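Cell wall surface anchor family protein (Streptococcus agalactiae serogroup V, PDB 3TW0) probably acts as the adhesive tip pilin of group B streptococcal pili, with a magnesium-binding von Willebrand factor A-type domain presented for host attachment. Local coordinates at residues Gly243-Asn255 with Tyr265-Arg277. The protein carries 2 engineered substitutions. Sequence-based numbering, arbitrary orientation.
Sequences GGTTQAAYRVPQN and YAINSGYIYLYWR
Tyr250 and Ile272 form the hydrogen-bonded pair at the middle of a short antiparallel strand pairing, 249-251 against 271-273, whose axes run at 160° to each other. Tyr250 N gives a 2.8 Å bond to Ile272 O, and Ile272 N returns one of 3.0 Å to Tyr250 O. Further backbone bonds, from Leu274 N to Ala248 O and from Val252 N to Gly270 O, extend the pairing beyond both ends of strand 249-251. In sequence the pair lies between two neighbouring strands of the central parallel sheet, 165-172 and 319-324, so it belongs to an insertion in the vWA fold, away from the magnesium site.

The face carrying Tyr250 and Ile272 is the enclosed one, with Ile272, Leu274 and Val252 buried. Tyr250 CB lies 3.9 Å from Leu274 CD2, while its CG, anti to the backbone N (chi1 179°), leads the ring away from the partner strand to Met260. Val252 CG1 meets Ile267 CG2 at 3.7 Å, the two side chains crossing nearly at a right angle. Helix 257-263 and Leu85 also pack against this apolar face.

The face bearing Ala249, Tyr271 and Tyr273 touches at similar distances but is more open to solvent: these three are partly exposed and Arg251 is exposed. Ala249 CB sits over one face of the Tyr273 ring, 4.1 Å from its centroid, a CH-pi contact. Arg251 reaches Tyr271 chiefly with its aliphatic base, CB to CE2 3.7 Å, and its extended chain carries the guanidinium onward.

Just before strand 249-251, Gln247 NE2 donates to Leu274 O at 2.7 Å from 51° above the carbonyl plane, and the same NE2 lies over one face of the Tyr275 ring, toward its rim, 3.5 Å from CE1.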
loop_
_atom_site.group_PDB
_atom_site.type_symbol
_atom_site.label_atom_id
_atom_site.label_comp_id
_atom_site.label_asym_id
_atom_site.label_seq_id
_atom_site.Cartn_x
_atom_site.Cartn_y
_atom_site.Cartn_z
ATOM N N GLY A 243 -7.564 -12.031 21.011
ATOM C CA GLY A 243 -7.729 -11.390 22.321
ATOM C C GLY A 243 -6.868 -11.988 23.424
ATOM O O GLY A 243 -7.029 -11.643 24.607
ATOM N N GLY A 244 -5.942 -12.871 23.043
ATOM C CA GLY A 244 -5.190 -13.663 24.016
ATOM C C GLY A 244 -3.674 -13.574 23.956
ATOM O O GLY A 244 -3.089 -12.668 23.345
ATOM N N THR A 245 -3.041 -14.546 24.590
ATOM C CA THR A 245 -1.612 -14.525 24.835
ATOM C C THR A 245 -0.954 -15.763 24.218
ATOM O O THR A 245 0.271 -15.840 24.072
ATOM C CB THR A 245 -1.354 -14.483 26.376
ATOM O OG1 THR A 245 -0.102 -15.099 26.690
ATOM C CG2 THR A 245 -2.459 -15.222 27.147
ATOM N N THR A 246 -1.784 -16.738 23.870
ATOM C CA THR A 246 -1.300 -18.065 23.545
ATOM C C THR A 246 -1.387 -18.284 22.037
ATOM O O THR A 246 -2.299 -17.766 21.379
ATOM C CB THR A 246 -2.042 -19.173 24.376
ATOM O OG1 THR A 246 -2.700 -20.082 23.489
ATOM C CG2 THR A 246 -3.094 -18.575 25.325
ATOM N N GLN A 247 -0.411 -19.013 21.493
ATOM C CA GLN A 247 -0.277 -19.181 20.036
ATOM C C GLN A 247 -1.436 -20.000 19.486
ATOM O O GLN A 247 -1.770 -21.025 20.060
ATOM C CB GLN A 247 1.074 -19.834 19.681
ATOM C CG GLN A 247 1.134 -20.395 18.257
ATOM C CD GLN A 247 2.531 -20.727 17.770
ATOM O OE1 GLN A 247 3.427 -21.071 18.551
ATOM N NE2 GLN A 247 2.722 -20.638 16.463
ATOM N N ALA A 248 -2.045 -19.551 18.384
ATOM C CA ALA A 248 -3.083 -20.338 17.714
ATOM C C ALA A 248 -2.522 -21.527 16.962
ATOM O O ALA A 248 -1.342 -21.562 16.608
ATOM C CB ALA A 248 -3.932 -19.477 16.782
ATOM N N ALA A 249 -3.381 -22.508 16.731
ATOM C CA ALA A 249 -3.019 -23.697 15.993
ATOM C C ALA A 249 -4.151 -24.126 15.046
ATOM O O ALA A 249 -5.308 -23.751 15.220
ATOM C CB ALA A 249 -2.649 -24.818 16.952
ATOM N N TYR A 250 -3.805 -24.895 14.031
ATOM C CA TYR A 250 -4.768 -25.417 13.080
ATOM C C TYR A 250 -4.878 -26.911 13.358
ATOM O O TYR A 250 -3.923 -27.663 13.118
ATOM C CB TYR A 250 -4.225 -25.192 11.670
ATOM C CG TYR A 250 -5.075 -25.682 10.521
ATOM C CD1 TYR A 250 -5.990 -24.842 9.911
ATOM C CD2 TYR A 250 -4.917 -26.959 10.012
ATOM C CE1 TYR A 250 -6.751 -25.264 8.853
ATOM C CE2 TYR A 250 -5.681 -27.403 8.934
ATOM C CZ TYR A 250 -6.602 -26.550 8.370
ATOM O OH TYR A 250 -7.371 -26.975 7.309
ATOM N N ARG A 251 -6.019 -27.340 13.895
ATOM C CA ARG A 251 -6.266 -28.761 14.078
ATOM C C ARG A 251 -6.415 -29.410 12.711
ATOM O O ARG A 251 -7.225 -28.978 11.912
ATOM C CB ARG A 251 -7.536 -28.978 14.909
ATOM C CG ARG A 251 -7.728 -30.400 15.405
ATOM C CD ARG A 251 -8.910 -30.451 16.351
ATOM N NE ARG A 251 -9.221 -31.811 16.755
ATOM C CZ ARG A 251 -9.755 -32.125 17.930
ATOM N NH1 ARG A 251 -10.023 -31.178 18.826
ATOM N NH2 ARG A 251 -10.004 -33.393 18.211
ATOM N N VAL A 252 -5.631 -30.438 12.417
ATOM C CA VAL A 252 -5.849 -31.137 11.144
ATOM C C VAL A 252 -6.828 -32.314 11.281
ATOM O O VAL A 252 -6.649 -33.170 12.148
ATOM C CB VAL A 252 -4.520 -31.466 10.360
ATOM C CG1 VAL A 252 -3.273 -31.301 11.233
ATOM C CG2 VAL A 252 -4.580 -32.815 9.654
ATOM N N PRO A 253 -7.887 -32.326 10.447
ATOM C CA PRO A 253 -8.905 -33.381 10.520
ATOM C C PRO A 253 -8.361 -34.787 10.187
ATOM O O PRO A 253 -7.388 -34.909 9.432
ATOM C CB PRO A 253 -9.943 -32.931 9.483
ATOM C CG PRO A 253 -9.777 -31.432 9.414
ATOM C CD PRO A 253 -8.288 -31.247 9.520
ATOM N N GLN A 254 -8.989 -35.819 10.768
ATOM C CA GLN A 254 -8.666 -37.232 10.521
ATOM C C GLN A 254 -8.523 -37.561 9.037
ATOM O O GLN A 254 -7.457 -37.988 8.596
ATOM C CB GLN A 254 -9.753 -38.134 11.120
ATOM C CG GLN A 254 -9.856 -38.080 12.643
ATOM C CD GLN A 254 -11.276 -38.343 13.147
ATOM O OE1 GLN A 254 -11.475 -38.762 14.291
ATOM N NE2 GLN A 254 -12.270 -38.095 12.288
ATOM N N ASN A 255 -9.601 -37.364 8.281
ATOM C CA ASN A 255 -9.591 -37.524 6.821
ATOM C C ASN A 255 -8.436 -36.778 6.134
ATOM O O ASN A 255 -7.892 -37.264 5.143
ATOM C CB ASN A 255 -10.935 -37.082 6.221
ATOM C CG ASN A 255 -11.381 -35.705 6.725
ATOM O OD1 ASN A 255 -11.381 -34.723 5.974
ATOM N ND2 ASN A 255 -11.757 -35.628 8.005
ATOM N N TYR A 265 3.749 -30.300 6.012
ATOM C CA TYR A 265 3.470 -29.422 7.129
ATOM C C TYR A 265 4.027 -29.962 8.432
ATOM O O TYR A 265 4.073 -31.184 8.638
ATOM C CB TYR A 265 1.980 -29.219 7.274
ATOM C CG TYR A 265 1.360 -28.376 6.187
ATOM C CD1 TYR A 265 0.700 -28.956 5.109
ATOM C CD2 TYR A 265 1.431 -26.993 6.244
ATOM C CE1 TYR A 265 0.098 -28.160 4.117
ATOM C CE2 TYR A 265 0.847 -26.198 5.266
ATOM C CZ TYR A 265 0.186 -26.776 4.221
ATOM O OH TYR A 265 -0.379 -25.957 3.277
ATOM N N ALA A 266 4.463 -29.056 9.298
ATOM C CA ALA A 266 4.859 -29.421 10.641
ATOM C C ALA A 266 3.584 -29.699 11.424
ATOM O O ALA A 266 2.790 -28.784 11.668
ATOM C CB ALA A 266 5.645 -28.308 11.296
ATOM N N ILE A 267 3.378 -30.963 11.788
ATOM C CA ILE A 267 2.180 -31.357 12.532
ATOM C C ILE A 267 2.608 -32.013 13.828
ATOM O O ILE A 267 3.286 -33.032 13.808
ATOM C CB ILE A 267 1.293 -32.350 11.758
ATOM C CG1 ILE A 267 1.092 -31.907 10.310
ATOM C CG2 ILE A 267 -0.052 -32.525 12.455
ATOM C CD1 ILE A 267 0.541 -32.995 9.415
ATOM N N ASN A 268 2.231 -31.410 14.946
ATOM C CA ASN A 268 2.564 -31.946 16.253
ATOM C C ASN A 268 1.293 -32.438 16.936
ATOM O O ASN A 268 0.597 -31.663 17.612
ATOM C CB ASN A 268 3.275 -30.896 17.112
ATOM C CG ASN A 268 3.618 -31.413 18.519
ATOM O OD1 ASN A 268 3.155 -32.482 18.952
ATOM N ND2 ASN A 268 4.422 -30.652 19.236
ATOM N N SER A 269 0.995 -33.716 16.712
ATOM C CA SER A 269 -0.138 -34.430 17.319
ATOM C C SER A 269 -1.443 -33.679 17.615
ATOM O O SER A 269 -1.640 -33.219 18.738
ATOM C CB SER A 269 0.315 -35.152 18.591
ATOM O OG SER A 269 0.947 -34.283 19.519
ATOM N N GLY A 270 -2.321 -33.487 16.635
ATOM C CA GLY A 270 -1.991 -33.338 15.230
ATOM C C GLY A 270 -2.381 -31.884 14.910
ATOM O O GLY A 270 -3.379 -31.637 14.246
ATOM N N TYR A 271 -1.607 -30.929 15.437
ATOM C CA TYR A 271 -1.817 -29.492 15.226
ATOM C C TYR A 271 -0.655 -28.846 14.455
ATOM O O TYR A 271 0.530 -29.105 14.757
ATOM C CB TYR A 271 -1.905 -28.763 16.569
ATOM C CG TYR A 271 -3.153 -29.026 17.368
ATOM C CD1 TYR A 271 -3.166 -30.026 18.339
ATOM C CD2 TYR A 271 -4.316 -28.277 17.164
ATOM C CE1 TYR A 271 -4.287 -30.283 19.095
ATOM C CE2 TYR A 271 -5.459 -28.521 17.913
ATOM C CZ TYR A 271 -5.430 -29.538 18.880
ATOM O OH TYR A 271 -6.529 -29.826 19.637
ATOM N N ILE A 272 -0.999 -27.982 13.497
ATOM C CA ILE A 272 -0.033 -27.088 12.856
ATOM C C ILE A 272 -0.082 -25.742 13.574
ATOM O O ILE A 272 -1.092 -25.010 13.488
ATOM C CB ILE A 272 -0.351 -26.884 11.366
ATOM C CG1 ILE A 272 -0.417 -28.233 10.636
ATOM C CG2 ILE A 272 0.674 -25.962 10.728
ATOM C CD1 ILE A 272 -0.905 -28.104 9.225
ATOM N N TYR A 273 0.983 -25.431 14.313
ATOM C CA TYR A 273 1.062 -24.158 15.023
ATOM C C TYR A 273 1.326 -23.070 13.991
ATOM O O TYR A 273 2.142 -23.265 13.079
ATOM C CB TYR A 273 2.120 -24.214 16.131
ATOM C CG TYR A 273 1.594 -25.026 17.286
ATOM C CD1 TYR A 273 1.692 -26.439 17.290
ATOM C CD2 TYR A 273 0.910 -24.404 18.344
ATOM C CE1 TYR A 273 1.158 -27.207 18.355
ATOM C CE2 TYR A 273 0.378 -25.151 19.400
ATOM C CZ TYR A 273 0.505 -26.551 19.399
ATOM O OH TYR A 273 -0.025 -27.272 20.450
ATOM N N LEU A 274 0.608 -21.955 14.136
ATOM C CA LEU A 274 0.498 -20.913 13.115
ATOM C C LEU A 274 1.432 -19.719 13.351
ATOM O O LEU A 274 1.576 -19.232 14.483
ATOM C CB LEU A 274 -0.957 -20.442 13.003
ATOM C CG LEU A 274 -1.947 -21.574 12.645
ATOM C CD1 LEU A 274 -3.334 -21.057 12.683
ATOM C CD2 LEU A 274 -1.648 -22.231 11.271
ATOM N N TYR A 275 2.072 -19.287 12.262
ATOM C CA TYR A 275 2.946 -18.125 12.224
ATOM C C TYR A 275 2.461 -17.225 11.095
ATOM O O TYR A 275 1.888 -17.694 10.084
ATOM C CB TYR A 275 4.412 -18.541 11.929
ATOM C CG TYR A 275 5.026 -19.449 12.978
ATOM C CD1 TYR A 275 4.610 -20.766 13.105
ATOM C CD2 TYR A 275 6.011 -18.983 13.840
ATOM C CE1 TYR A 275 5.132 -21.594 14.068
ATOM C CE2 TYR A 275 6.561 -19.825 14.819
ATOM C CZ TYR A 275 6.109 -21.124 14.910
ATOM O OH TYR A 275 6.612 -21.965 15.848
ATOM N N TRP A 276 2.692 -15.925 11.258
ATOM C CA TRP A 276 2.485 -14.987 10.183
ATOM C C TRP A 276 3.447 -15.407 9.073
ATOM O O TRP A 276 4.553 -15.869 9.357
ATOM C CB TRP A 276 2.847 -13.590 10.671
ATOM C CG TRP A 276 2.016 -13.131 11.839
ATOM C CD1 TRP A 276 2.442 -12.871 13.103
ATOM C CD2 TRP A 276 0.613 -12.874 11.828
ATOM N NE1 TRP A 276 1.390 -12.467 13.888
ATOM C CE2 TRP A 276 0.254 -12.461 13.124
ATOM C CE3 TRP A 276 -0.380 -12.956 10.840
ATOM C CZ2 TRP A 276 -1.057 -12.118 13.460
ATOM C CZ3 TRP A 276 -1.676 -12.619 11.176
ATOM C CH2 TRP A 276 -2.000 -12.197 12.474
ATOM N N ARG A 277 3.034 -15.281 7.818
ATOM C CA ARG A 277 3.958 -15.545 6.712
ATOM C C ARG A 277 5.073 -14.489 6.795
ATOM O O ARG A 277 4.828 -13.361 7.280
ATOM C CB ARG A 277 3.219 -15.482 5.383
ATOM C CG ARG A 277 2.165 -16.547 5.219
ATOM C CD ARG A 277 1.564 -16.527 3.809
ATOM N NE ARG A 277 2.547 -16.974 2.848
ATOM C CZ ARG A 277 2.336 -17.206 1.555
ATOM N NH1 ARG A 277 1.147 -17.063 1.000
ATOM N NH2 ARG A 277 3.344 -17.608 0.811
#